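Local coordinates for biotin protein ligase-like protein of unknown function (Silicibacter sp., PDB 3BFM) that is of unknown function but resembles biotin protein ligases and belongs to the biotin/lipoate A/B protein ligase family, at residues G74-A78 and S162-C167; A78-A83 and V154-L159; L129-P133 and D142-A148. All coordinates share one frame. Numbering follows the deposited sequence.

Contact 1 (G74-A78 and S162-C167); sequences GFQNA and SWARHC
Two helical pieces, 74-78 and 162-167, cross with their axes 7.9 Å apart at closest approach and their N-to-C directions at 126°. The register pairs Gly74 with Cys167 (CA to CA 4.4 Å) and Ala78 with Trp163 (CA to CA 5.0 Å). Such closeness rests on small residues: a CB on Gly74 would clash with Cys167 SG, and Gly74 CA lies 4.0 Å from Cys167 N. Ala78 CB sits 3.5 Å from both Trp163 N and Ser162 OG. Phe75 (chi1 t) and Trp163 (chi1 t) form an offset edge-to-face pair, the Phe75 edge toward the Trp163 face, the centroid of the Phe75 ring 6.0 Å from that of the Trp163 five-membered ring and the planes at 73°. His166 (chi1 m) packs with CD2 3.4 Å from Asn77 CB and CB 3.4 Å from Gly74 O. No hydrogen bond joins the segments, but just beyond them Trp163 NE1 bonds to Cys71 O of the first helix, and Trp170 NE1 of the second to Asn77 OD1; His166 ND1 donates to Ser162 O (3.0 Å) within its own helix. Phe75 and Trp163 also reach Leu127 on strand 123-130: a close helix pair layered on the central mixed sheet of the ligase-like domain.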
ATOM      1  N   GLY A  74     -10.787  -9.828   7.753  1.00 18.52           N
ATOM      2  CA  GLY A  74     -10.229 -10.022   6.409  1.00 16.86           C
ATOM      3  C   GLY A  74     -10.279 -11.478   5.947  1.00 17.65           C
ATOM      4  O   GLY A  74     -10.686 -11.784   4.803  1.00 19.05           O
ATOM      5  N   PHE A  75      -9.847 -12.382   6.818  1.00 17.67           N
ATOM      6  CA  PHE A  75      -9.877 -13.814   6.529  1.00 17.31           C
ATOM      7  C   PHE A  75     -11.275 -14.390   6.353  1.00 17.71           C
ATOM      8  O   PHE A  75     -11.527 -15.166   5.426  1.00 17.14           O
ATOM      9  CB  PHE A  75      -9.155 -14.605   7.605  1.00 15.55           C
ATOM     10  CG  PHE A  75      -9.148 -16.071   7.341  1.00 17.96           C
ATOM     11  CD1 PHE A  75      -8.256 -16.602   6.408  1.00 19.72           C
ATOM     12  CD2 PHE A  75     -10.063 -16.927   7.939  1.00 17.65           C
ATOM     13  CE1 PHE A  75      -8.242 -17.943   6.134  1.00 19.41           C
ATOM     14  CE2 PHE A  75     -10.052 -18.283   7.638  1.00 24.24           C
ATOM     15  CZ  PHE A  75      -9.142 -18.778   6.722  1.00 20.85           C
ATOM     16  N   GLN A  76     -12.177 -14.075   7.285  1.00 20.17           N
ATOM     17  CA  GLN A  76     -13.559 -14.525   7.139  1.00 17.29           C
ATOM     18  C   GLN A  76     -14.157 -14.055   5.798  1.00 18.51           C
ATOM     19  O   GLN A  76     -14.818 -14.839   5.110  1.00 19.23           O
ATOM     20  CB  GLN A  76     -14.410 -14.070   8.317  1.00 19.49           C
ATOM     21  CG  GLN A  76     -15.857 -14.622   8.288  1.00 22.67           C
ATOM     22  CD  GLN A  76     -16.799 -13.872   7.347  1.00 23.71           C
ATOM     23  OE1 GLN A  76     -16.600 -12.712   7.006  1.00 28.07           O
ATOM     24  NE2 GLN A  76     -17.850 -14.560   6.926  1.00 34.77           N
ATOM     25  N   ASN A  77     -13.908 -12.796   5.415  1.00 16.89           N
ATOM     26  CA  ASN A  77     -14.439 -12.259   4.160  1.00 18.46           C
ATOM     27  C   ASN A  77     -13.811 -12.953   2.957  1.00 18.97           C
ATOM     28  O   ASN A  77     -14.485 -13.237   1.967  1.00 18.22           O
ATOM     29  CB  ASN A  77     -14.116 -10.769   4.001  1.00 16.98           C
ATOM     30  CG  ASN A  77     -14.854  -9.839   4.968  1.00 26.06           C
ATOM     31  OD1 ASN A  77     -14.712  -8.630   4.835  1.00 31.87           O
ATOM     32  ND2 ASN A  77     -15.578 -10.361   5.931  1.00 21.66           N
ATOM     33  N   ALA A  78     -12.508 -13.197   3.046  1.00 16.08           N
ATOM     34  CA  ALA A  78     -11.726 -13.840   2.006  1.00 17.37           C
ATOM     35  C   ALA A  78     -12.218 -15.263   1.798  1.00 17.88           C
ATOM     36  O   ALA A  78     -12.531 -15.645   0.688  1.00 20.60           O
ATOM     37  CB  ALA A  78     -10.216 -13.807   2.354  1.00 15.34           C
ATOM     38  N   SER A 162      -6.791 -13.240  -1.754  1.00 16.80           N
ATOM     39  CA  SER A 162      -8.034 -12.685  -1.238  0.70 17.22           C
ATOM     40  C   SER A 162      -7.877 -12.186   0.199  1.00 15.80           C
ATOM     41  O   SER A 162      -8.426 -11.154   0.567  1.00 18.14           O
ATOM     42  CB  SER A 162      -9.136 -13.720  -1.338  0.70 18.00           C
ATOM     43  OG  SER A 162     -10.374 -13.107  -1.111  0.70 14.13           O
ATOM     44  N   TRP A 163      -7.113 -12.918   1.005  1.00 15.33           N
ATOM     45  CA  TRP A 163      -6.877 -12.494   2.387  1.00 13.03           C
ATOM     46  C   TRP A 163      -6.187 -11.113   2.337  1.00 12.90           C
ATOM     47  O   TRP A 163      -6.619 -10.128   2.961  1.00 16.83           O
ATOM     48  CB  TRP A 163      -6.054 -13.503   3.140  1.00 18.78           C
ATOM     49  CG  TRP A 163      -5.788 -13.115   4.576  1.00 13.71           C
ATOM     50  CD1 TRP A 163      -6.727 -12.805   5.539  1.00 16.90           C
ATOM     51  CD2 TRP A 163      -4.517 -13.049   5.218  1.00 17.82           C
ATOM     52  NE1 TRP A 163      -6.106 -12.542   6.718  1.00 20.92           N
ATOM     53  CE2 TRP A 163      -4.749 -12.680   6.559  1.00 18.62           C
ATOM     54  CE3 TRP A 163      -3.206 -13.243   4.781  1.00 18.13           C
ATOM     55  CZ2 TRP A 163      -3.708 -12.483   7.475  1.00 22.66           C
ATOM     56  CZ3 TRP A 163      -2.155 -13.046   5.685  1.00 22.51           C
ATOM     57  CH2 TRP A 163      -2.415 -12.691   7.020  1.00 21.71           C
ATOM     58  N   ALA A 164      -5.105 -11.046   1.570  1.00 17.60           N
ATOM     59  CA  ALA A 164      -4.375  -9.782   1.440  1.00 18.86           C
ATOM     60  C   ALA A 164      -5.276  -8.615   1.029  1.00 19.93           C
ATOM     61  O   ALA A 164      -5.221  -7.531   1.650  1.00 21.21           O
ATOM     62  CB  ALA A 164      -3.184  -9.924   0.498  1.00 19.98           C
ATOM     63  N   ARG A 165      -6.097  -8.823   0.010  1.00 19.41           N
ATOM     64  CA  ARG A 165      -7.007  -7.801  -0.474  1.00 19.05           C
ATOM     65  C   ARG A 165      -8.036  -7.399   0.566  1.00 15.26           C
ATOM     66  O   ARG A 165      -8.249  -6.194   0.814  1.00 19.64           O
ATOM     67  CB  ARG A 165      -7.765  -8.236  -1.730  1.00 23.32           C
ATOM     68  CG  ARG A 165      -7.084  -7.956  -3.013  1.00 35.22           C
ATOM     69  CD  ARG A 165      -8.054  -8.014  -4.191  1.00 35.19           C
ATOM     70  NE  ARG A 165      -8.925  -9.201  -4.152  1.00 44.63           N
ATOM     71  CZ  ARG A 165      -8.579 -10.438  -4.535  1.00 46.23           C
ATOM     72  NH1 ARG A 165      -7.354 -10.716  -4.987  1.00 49.33           N
ATOM     73  NH2 ARG A 165      -9.471 -11.420  -4.450  1.00 37.83           N
ATOM     74  N   HIS A 166      -8.681  -8.366   1.201  1.00 16.60           N
ATOM     75  CA  HIS A 166      -9.658  -7.983   2.214  1.00 14.85           C
ATOM     76  C   HIS A 166      -9.045  -7.376   3.493  1.00 14.93           C
ATOM     77  O   HIS A 166      -9.613  -6.460   4.067  1.00 14.69           O
ATOM     78  CB  HIS A 166     -10.548  -9.173   2.584  1.00 14.77           C
ATOM     79  CG  HIS A 166     -11.578  -9.487   1.566  1.00 16.14           C
ATOM     80  ND1 HIS A 166     -11.382 -10.412   0.576  1.00 20.49           N
ATOM     81  CD2 HIS A 166     -12.832  -9.000   1.391  1.00 17.01           C
ATOM     82  CE1 HIS A 166     -12.465 -10.473  -0.188  1.00 18.17           C
ATOM     83  NE2 HIS A 166     -13.356  -9.629   0.292  1.00 26.15           N
ATOM     84  N   CYS A 167      -7.873  -7.851   3.934  1.00 17.08           N
ATOM     85  CA  CYS A 167      -7.156  -7.175   5.007  1.00 17.74           C
ATOM     86  C   CYS A 167      -6.872  -5.719   4.668  1.00 18.04           C
ATOM     87  O   CYS A 167      -7.061  -4.828   5.487  1.00 18.50           O
ATOM     88  CB  CYS A 167      -5.849  -7.899   5.339  1.00 17.58           C
ATOM     89  SG  CYS A 167      -6.133  -9.434   6.176  1.00 21.12           S
TER

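Contact 2 (A78-A83 and V154-L159)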
ATOM      1  N   ALA A  78     -12.508 -13.197   3.046  1.00 16.08           N
ATOM      2  CA  ALA A  78     -11.726 -13.840   2.006  1.00 17.37           C
ATOM      3  C   ALA A  78     -12.218 -15.263   1.798  1.00 17.88           C
ATOM      4  O   ALA A  78     -12.531 -15.645   0.688  1.00 20.60           O
ATOM      5  CB  ALA A  78     -10.216 -13.807   2.354  1.00 15.34           C
ATOM      6  N   LEU A  79     -12.337 -16.045   2.867  1.00 20.45           N
ATOM      7  CA  LEU A  79     -12.846 -17.417   2.700  1.00 21.05           C
ATOM      8  C   LEU A  79     -14.321 -17.441   2.179  1.00 21.81           C
ATOM      9  O   LEU A  79     -14.659 -18.215   1.263  1.00 18.83           O
ATOM     10  CB  LEU A  79     -12.715 -18.185   4.013  1.00 22.27           C
ATOM     11  CG  LEU A  79     -12.947 -19.697   3.986  1.00 28.48           C
ATOM     12  CD1 LEU A  79     -12.169 -20.357   2.837  1.00 26.49           C
ATOM     13  CD2 LEU A  79     -12.529 -20.279   5.340  1.00 25.25           C
ATOM     14  N   GLY A  80     -15.182 -16.593   2.742  1.00 20.60           N
ATOM     15  CA  GLY A  80     -16.570 -16.474   2.271  1.00 22.32           C
ATOM     16  C   GLY A  80     -16.749 -16.145   0.791  1.00 23.24           C
ATOM     17  O   GLY A  80     -17.698 -16.598   0.140  1.00 25.35           O
ATOM     18  N   ALA A  81     -15.831 -15.362   0.248  1.00 23.48           N
ATOM     19  CA  ALA A  81     -15.822 -15.084  -1.189  1.00 24.57           C
ATOM     20  C   ALA A  81     -15.489 -16.309  -2.075  1.00 27.41           C
ATOM     21  O   ALA A  81     -15.759 -16.276  -3.279  1.00 26.20           O
ATOM     22  CB  ALA A  81     -14.844 -13.959  -1.492  1.00 27.86           C
ATOM     23  N   LEU A  82     -14.875 -17.352  -1.505  1.00 23.70           N
ATOM     24  CA  LEU A  82     -14.356 -18.505  -2.273  1.00 23.37           C
ATOM     25  C   LEU A  82     -15.000 -19.849  -1.926  1.00 24.89           C
ATOM     26  O   LEU A  82     -14.954 -20.789  -2.708  1.00 25.84           O
ATOM     27  CB  LEU A  82     -12.831 -18.627  -2.066  1.00 22.78           C
ATOM     28  CG  LEU A  82     -11.973 -17.456  -2.558  1.00 20.77           C
ATOM     29  CD1 LEU A  82     -10.480 -17.677  -2.242  1.00 23.83           C
ATOM     30  CD2 LEU A  82     -12.155 -17.208  -4.038  1.00 23.37           C
ATOM     31  N   ALA A  83     -15.568 -19.950  -0.735  1.00 21.12           N
ATOM     32  CA  ALA A  83     -16.057 -21.217  -0.219  1.00 24.68           C
ATOM     33  C   ALA A  83     -17.561 -21.324  -0.380  1.00 26.28           C
ATOM     34  O   ALA A  83     -18.237 -20.332  -0.565  1.00 24.44           O
ATOM     35  CB  ALA A  83     -15.719 -21.328   1.256  1.00 23.55           C
ATOM     36  N   VAL A 154     -11.519 -24.384  -3.120  1.00 27.93           N
ATOM     37  CA  VAL A 154     -10.825 -23.149  -2.784  1.00 27.55           C
ATOM     38  C   VAL A 154      -9.324 -23.370  -3.027  1.00 29.44           C
ATOM     39  O   VAL A 154      -8.715 -24.209  -2.392  1.00 30.31           O
ATOM     40  CB  VAL A 154     -11.080 -22.776  -1.325  1.00 29.83           C
ATOM     41  CG1 VAL A 154     -10.296 -21.499  -0.934  1.00 25.64           C
ATOM     42  CG2 VAL A 154     -12.584 -22.606  -1.094  1.00 30.49           C
ATOM     43  N   ALA A 155      -8.738 -22.627  -3.953  1.00 26.40           N
ATOM     44  CA  ALA A 155      -7.319 -22.748  -4.249  1.00 24.91           C
ATOM     45  C   ALA A 155      -6.519 -21.920  -3.259  1.00 23.91           C
ATOM     46  O   ALA A 155      -6.910 -20.787  -2.962  1.00 22.42           O
ATOM     47  CB  ALA A 155      -7.041 -22.283  -5.668  1.00 25.38           C
ATOM     48  N   ALA A 156      -5.404 -22.465  -2.757  1.00 23.90           N
ATOM     49  CA  ALA A 156      -4.619 -21.794  -1.713  1.00 23.58           C
ATOM     50  C   ALA A 156      -4.080 -20.467  -2.205  1.00 21.55           C
ATOM     51  O   ALA A 156      -4.146 -19.466  -1.487  1.00 20.58           O
ATOM     52  CB  ALA A 156      -3.445 -22.693  -1.198  1.00 23.32           C
ATOM     53  N   PRO A 157      -3.525 -20.442  -3.441  1.00 21.06           N
ATOM     54  CA  PRO A 157      -3.057 -19.153  -3.954  1.00 20.41           C
ATOM     55  C   PRO A 157      -4.154 -18.092  -4.008  1.00 15.90           C
ATOM     56  O   PRO A 157      -3.903 -16.934  -3.726  1.00 16.95           O
ATOM     57  CB  PRO A 157      -2.599 -19.481  -5.393  1.00 24.33           C
ATOM     58  CG  PRO A 157      -2.410 -20.937  -5.447  1.00 27.42           C
ATOM     59  CD  PRO A 157      -3.293 -21.543  -4.395  1.00 26.78           C
ATOM     60  N   ARG A 158      -5.348 -18.462  -4.441  1.00 17.10           N
ATOM     61  CA  ARG A 158      -6.456 -17.501  -4.543  1.00 18.68           C
ATOM     62  C   ARG A 158      -6.911 -17.020  -3.180  1.00 18.12           C
ATOM     63  O   ARG A 158      -7.262 -15.868  -3.011  1.00 16.58           O
ATOM     64  CB  ARG A 158      -7.639 -18.109  -5.288  1.00 19.46           C
ATOM     65  CG  ARG A 158      -7.324 -18.598  -6.719  1.00 23.54           C
ATOM     66  CD  ARG A 158      -6.985 -17.479  -7.689  1.00 29.45           C
ATOM     67  NE  ARG A 158      -5.602 -17.025  -7.634  1.00 27.78           N
ATOM     68  CZ  ARG A 158      -4.560 -17.662  -8.170  1.00 32.45           C
ATOM     69  NH1 ARG A 158      -4.711 -18.841  -8.768  1.00 36.78           N
ATOM     70  NH2 ARG A 158      -3.352 -17.133  -8.064  1.00 33.82           N
ATOM     71  N   LEU A 159      -6.935 -17.929  -2.211  1.00 18.88           N
ATOM     72  CA  LEU A 159      -7.260 -17.584  -0.807  1.00 18.24           C
ATOM     73  C   LEU A 159      -6.253 -16.585  -0.182  1.00 18.09           C
ATOM     74  O   LEU A 159      -6.624 -15.610   0.483  1.00 19.98           O
ATOM     75  CB  LEU A 159      -7.395 -18.848   0.022  1.00 19.40           C
ATOM     76  CG  LEU A 159      -7.801 -18.630   1.493  1.00 14.08           C
ATOM     77  CD1 LEU A 159      -9.141 -17.910   1.673  1.00 21.37           C
ATOM     78  CD2 LEU A 159      -7.829 -19.960   2.289  1.00 17.41           C
TER
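The last turn of helix 67-82 faces the start of helix 156-175, with Ala78 opposite Leu159 (CA to CA 6.5 Å) and Leu82 opposite Val154 (CA to CA 5.9 Å). Val154 is still extended; Ala155 holds the N-cap position, and its O accepts the first-turn bond from Leu159 N at 3.0 Å. No hydrogen bond joins the two segments; apolar side chains make the contact. Leu82 (chi1 m, chi2 t) reaches over the incoming helix, its CD1 3.5 Å from Leu159 CA and 3.7 Å from Arg158 C, while its CB lies 4.0 Å from Val154 CG1. Val154 CG2 fits against the backbone of Leu82 and Ala83, 3.4 Å from Leu82 O and 3.8 Å from Ala83 CA. Leu159 CD1 packs 3.9 Å from Leu79 CA and 4.1 Å from Leu79 CD1. Arg158 lends the base of its side chain, its guanidinium leading away to a salt bridge with Glu161. This leucine-rich seam joins two helix ends in the layer over the mixed sheet.

Contact 3 (L129-P133 and D142-A148)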
ATOM      1  N   LEU A 129      -2.819 -21.933   8.295  1.00 17.96           N
ATOM      2  CA  LEU A 129      -4.044 -22.612   7.983  1.00 16.51           C
ATOM      3  C   LEU A 129      -3.740 -24.006   7.453  1.00 17.37           C
ATOM      4  O   LEU A 129      -3.102 -24.151   6.383  1.00 17.00           O
ATOM      5  CB  LEU A 129      -4.862 -21.802   6.957  1.00 16.61           C
ATOM      6  CG  LEU A 129      -6.244 -22.284   6.530  1.00 15.79           C
ATOM      7  CD1 LEU A 129      -7.248 -22.076   7.684  1.00 20.46           C
ATOM      8  CD2 LEU A 129      -6.791 -21.590   5.245  1.00 18.05           C
ATOM      9  N   PRO A 130      -4.185 -25.028   8.191  1.00 15.51           N
ATOM     10  CA  PRO A 130      -4.082 -26.375   7.654  1.00 18.85           C
ATOM     11  C   PRO A 130      -5.047 -26.642   6.531  1.00 16.23           C
ATOM     12  O   PRO A 130      -6.195 -26.292   6.619  1.00 16.42           O
ATOM     13  CB  PRO A 130      -4.406 -27.244   8.857  1.00 18.81           C
ATOM     14  CG  PRO A 130      -5.284 -26.418   9.718  1.00 21.02           C
ATOM     15  CD  PRO A 130      -4.828 -25.010   9.525  1.00 19.63           C
ATOM     16  N   LEU A 131      -4.557 -27.271   5.465  1.00 16.46           N
ATOM     17  CA  LEU A 131      -5.370 -27.548   4.283  1.00 17.12           C
ATOM     18  C   LEU A 131      -5.810 -29.005   4.295  1.00 17.56           C
ATOM     19  O   LEU A 131      -6.971 -29.280   4.060  1.00 19.90           O
ATOM     20  CB  LEU A 131      -4.583 -27.232   3.038  1.00 20.01           C
ATOM     21  CG  LEU A 131      -4.153 -25.768   2.896  1.00 18.21           C
ATOM     22  CD1 LEU A 131      -3.287 -25.637   1.607  1.00 23.03           C
ATOM     23  CD2 LEU A 131      -5.324 -24.809   2.846  1.00 15.80           C
ATOM     24  N   TRP A 132      -4.885 -29.916   4.560  1.00 15.50           N
ATOM     25  CA  TRP A 132      -5.200 -31.313   4.860  1.00 17.52           C
ATOM     26  C   TRP A 132      -4.688 -31.636   6.259  1.00 20.26           C
ATOM     27  O   TRP A 132      -3.741 -31.010   6.725  1.00 20.64           O
ATOM     28  CB  TRP A 132      -4.469 -32.229   3.896  1.00 19.94           C
ATOM     29  CG  TRP A 132      -4.928 -32.074   2.490  1.00 19.77           C
ATOM     30  CD1 TRP A 132      -4.190 -31.620   1.452  1.00 24.19           C
ATOM     31  CD2 TRP A 132      -6.215 -32.413   1.952  1.00 23.32           C
ATOM     32  NE1 TRP A 132      -4.934 -31.646   0.317  1.00 22.63           N
ATOM     33  CE2 TRP A 132      -6.176 -32.128   0.597  1.00 16.05           C
ATOM     34  CE3 TRP A 132      -7.392 -32.946   2.491  1.00 19.31           C
ATOM     35  CZ2 TRP A 132      -7.288 -32.319  -0.247  1.00 20.94           C
ATOM     36  CZ3 TRP A 132      -8.486 -33.133   1.670  1.00 25.56           C
ATOM     37  CH2 TRP A 132      -8.425 -32.821   0.309  1.00 23.60           C
ATOM     38  N   PRO A 133      -5.293 -32.606   6.936  1.00 25.14           N
ATOM     39  CA  PRO A 133      -4.814 -32.847   8.313  1.00 29.28           C
ATOM     40  C   PRO A 133      -3.430 -33.476   8.335  1.00 35.04           C
ATOM     41  O   PRO A 133      -3.154 -34.340   7.533  1.00 37.40           O
ATOM     42  CB  PRO A 133      -5.850 -33.816   8.895  1.00 30.72           C
ATOM     43  CG  PRO A 133      -6.984 -33.821   7.948  1.00 31.61           C
ATOM     44  CD  PRO A 133      -6.430 -33.469   6.597  1.00 25.43           C
ATOM     45  N   ASP A 142      -5.089 -28.187  16.183  1.00 31.85           N
ATOM     46  CA  ASP A 142      -6.125 -28.209  15.140  1.00 30.97           C
ATOM     47  C   ASP A 142      -6.996 -29.448  15.195  1.00 30.88           C
ATOM     48  O   ASP A 142      -6.491 -30.546  15.330  1.00 34.00           O
ATOM     49  CB  ASP A 142      -5.478 -28.113  13.748  1.00 31.10           C
ATOM     50  CG  ASP A 142      -4.717 -26.803  13.542  1.00 34.32           C
ATOM     51  OD1 ASP A 142      -5.214 -25.734  13.969  1.00 30.19           O
ATOM     52  OD2 ASP A 142      -3.611 -26.859  12.962  1.00 36.93           O
ATOM     53  N   GLU A 143      -8.296 -29.262  15.030  1.00 29.51           N
ATOM     54  CA  GLU A 143      -9.266 -30.347  15.028  1.00 30.20           C
ATOM     55  C   GLU A 143      -9.738 -30.740  13.628  1.00 31.66           C
ATOM     56  O   GLU A 143     -10.297 -31.820  13.438  1.00 31.32           O
ATOM     57  CB  GLU A 143     -10.458 -29.941  15.898  1.00 30.63           C
ATOM     58  CG  GLU A 143     -10.029 -29.485  17.269  1.00 33.59           C
ATOM     59  CD  GLU A 143     -11.156 -28.885  18.123  1.00 35.27           C
ATOM     60  OE1 GLU A 143     -11.955 -28.035  17.648  1.00 31.21           O
ATOM     61  OE2 GLU A 143     -11.203 -29.256  19.314  1.00 53.69           O
ATOM     62  N   THR A 144      -9.519 -29.871  12.642  1.00 26.55           N
ATOM     63  CA  THR A 144      -9.881 -30.169  11.264  1.00 27.02           C
ATOM     64  C   THR A 144      -8.886 -29.459  10.347  1.00 25.16           C
ATOM     65  O   THR A 144      -7.854 -28.974  10.797  1.00 24.47           O
ATOM     66  CB  THR A 144     -11.327 -29.742  10.950  1.00 26.10           C
ATOM     67  OG1 THR A 144     -11.753 -30.290   9.689  1.00 29.55           O
ATOM     68  CG2 THR A 144     -11.474 -28.228  10.923  1.00 27.80           C
ATOM     69  N   ALA A 145      -9.204 -29.434   9.064  1.00 25.62           N
ATOM     70  CA  ALA A 145      -8.384 -28.783   8.064  1.00 23.64           C
ATOM     71  C   ALA A 145      -9.346 -28.305   6.998  1.00 22.49           C
ATOM     72  O   ALA A 145     -10.432 -28.865   6.833  1.00 21.62           O
ATOM     73  CB  ALA A 145      -7.356 -29.731   7.478  1.00 20.40           C
ATOM     74  N   LEU A 146      -8.947 -27.276   6.265  1.00 21.64           N
ATOM     75  CA  LEU A 146      -9.821 -26.602   5.324  1.00 20.61           C
ATOM     76  C   LEU A 146     -10.482 -27.531   4.323  1.00 22.78           C
ATOM     77  O   LEU A 146     -11.684 -27.436   4.096  1.00 20.97           O
ATOM     78  CB  LEU A 146      -9.062 -25.534   4.536  1.00 22.97           C
ATOM     79  CG  LEU A 146      -9.958 -24.524   3.806  1.00 26.77           C
ATOM     80  CD1 LEU A 146     -10.680 -23.611   4.768  1.00 32.85           C
ATOM     81  CD2 LEU A 146      -9.057 -23.733   2.849  1.00 33.84           C
ATOM     82  N   TYR A 147      -9.692 -28.419   3.717  1.00 19.46           N
ATOM     83  CA  TYR A 147     -10.200 -29.269   2.655  1.00 20.09           C
ATOM     84  C   TYR A 147     -10.992 -30.436   3.229  1.00 25.23           C
ATOM     85  O   TYR A 147     -11.674 -31.151   2.491  1.00 26.89           O
ATOM     86  CB  TYR A 147      -9.069 -29.744   1.726  1.00 18.47           C
ATOM     87  CG  TYR A 147      -8.439 -28.631   0.939  1.00 15.65           C
ATOM     88  CD1 TYR A 147      -9.169 -27.517   0.549  1.00 26.74           C
ATOM     89  CD2 TYR A 147      -7.115 -28.704   0.526  1.00 16.72           C
ATOM     90  CE1 TYR A 147      -8.581 -26.502  -0.159  1.00 28.24           C
ATOM     91  CE2 TYR A 147      -6.516 -27.698  -0.194  1.00 22.60           C
ATOM     92  CZ  TYR A 147      -7.249 -26.599  -0.554  1.00 24.31           C
ATOM     93  OH  TYR A 147      -6.635 -25.587  -1.283  1.00 22.83           O
ATOM     94  N   ALA A 148     -10.907 -30.620   4.540  1.00 24.62           N
ATOM     95  CA  ALA A 148     -11.767 -31.572   5.229  1.00 26.62           C
ATOM     96  C   ALA A 148     -13.165 -30.986   5.458  1.00 30.65           C
ATOM     97  O   ALA A 148     -14.097 -31.733   5.744  1.00 31.70           O
ATOM     98  CB  ALA A 148     -11.127 -32.010   6.572  1.00 26.47           C
TER
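Tyr147 gives up the most surface here, followed by Leu131 and Pro130. Tyr147 N donates to Leu131 O at 2.9 Å, while Tyr147 CB sits over the six-membered ring of Trp132, 3.4 Å from the centroid and 12° off the ring normal, a close CH-pi contact. The Tyr147 ring then turns its edge to that same indole face, with centroids 5.1 Å apart and planes at 60°. Leu131 packs CB against Tyr147 CE2 (3.8 Å) and CD2 against Leu146 CD2 (3.9 Å). Pro130 O receives Leu146 N at 2.9 Å in an almost straight bond, and the Pro130 ring meets Ala145 (CB to CB 4.1 Å) and, through CG, Asp142 OD2 (3.7 Å). Asp142 OD1 in turn accepts a hydrogen bond from Gly105 N on strand 102-111. Leu146 CD2 also touches Leu129 CD2 at 3.9 Å, carrying the apolar patch toward the helices. Tyr147 OH is hydrogen-bonded to Val154 O. The carbonyls of Pro130, the last residue of strand 123-130, and of Leu131, just after it, thus bond the returning loop where it enters its 3-10 turn, fixing the backbone path, while proline, leucine and aromatic groups fill the space around them.

Overall arrangement
Contacts 1 and 2 join the same two helices, 67-82 and 156-175, and share Ala78; contact 1 is the deeper, its centre about 10 Å from the centre of the chain against about 16 Å for contact 2. Contact 3, about 16 Å out and partly buried, holds a loop to the end of strand 123-130. Along the chain it nests within contact 2, itself within contact 1. Chemistry follows position: the segments of contacts 1 and 2 meet without hydrogen bonds, though bonds just beyond contact 1 tie the helices, whereas contact 3 adds main-chain bonds to its apolar packing. Leu129 CD1 lies 3.9 Å from Phe75 CZ. Leu129 CD2 is 3.5 Å from Leu159 CD2, so this residue links all three.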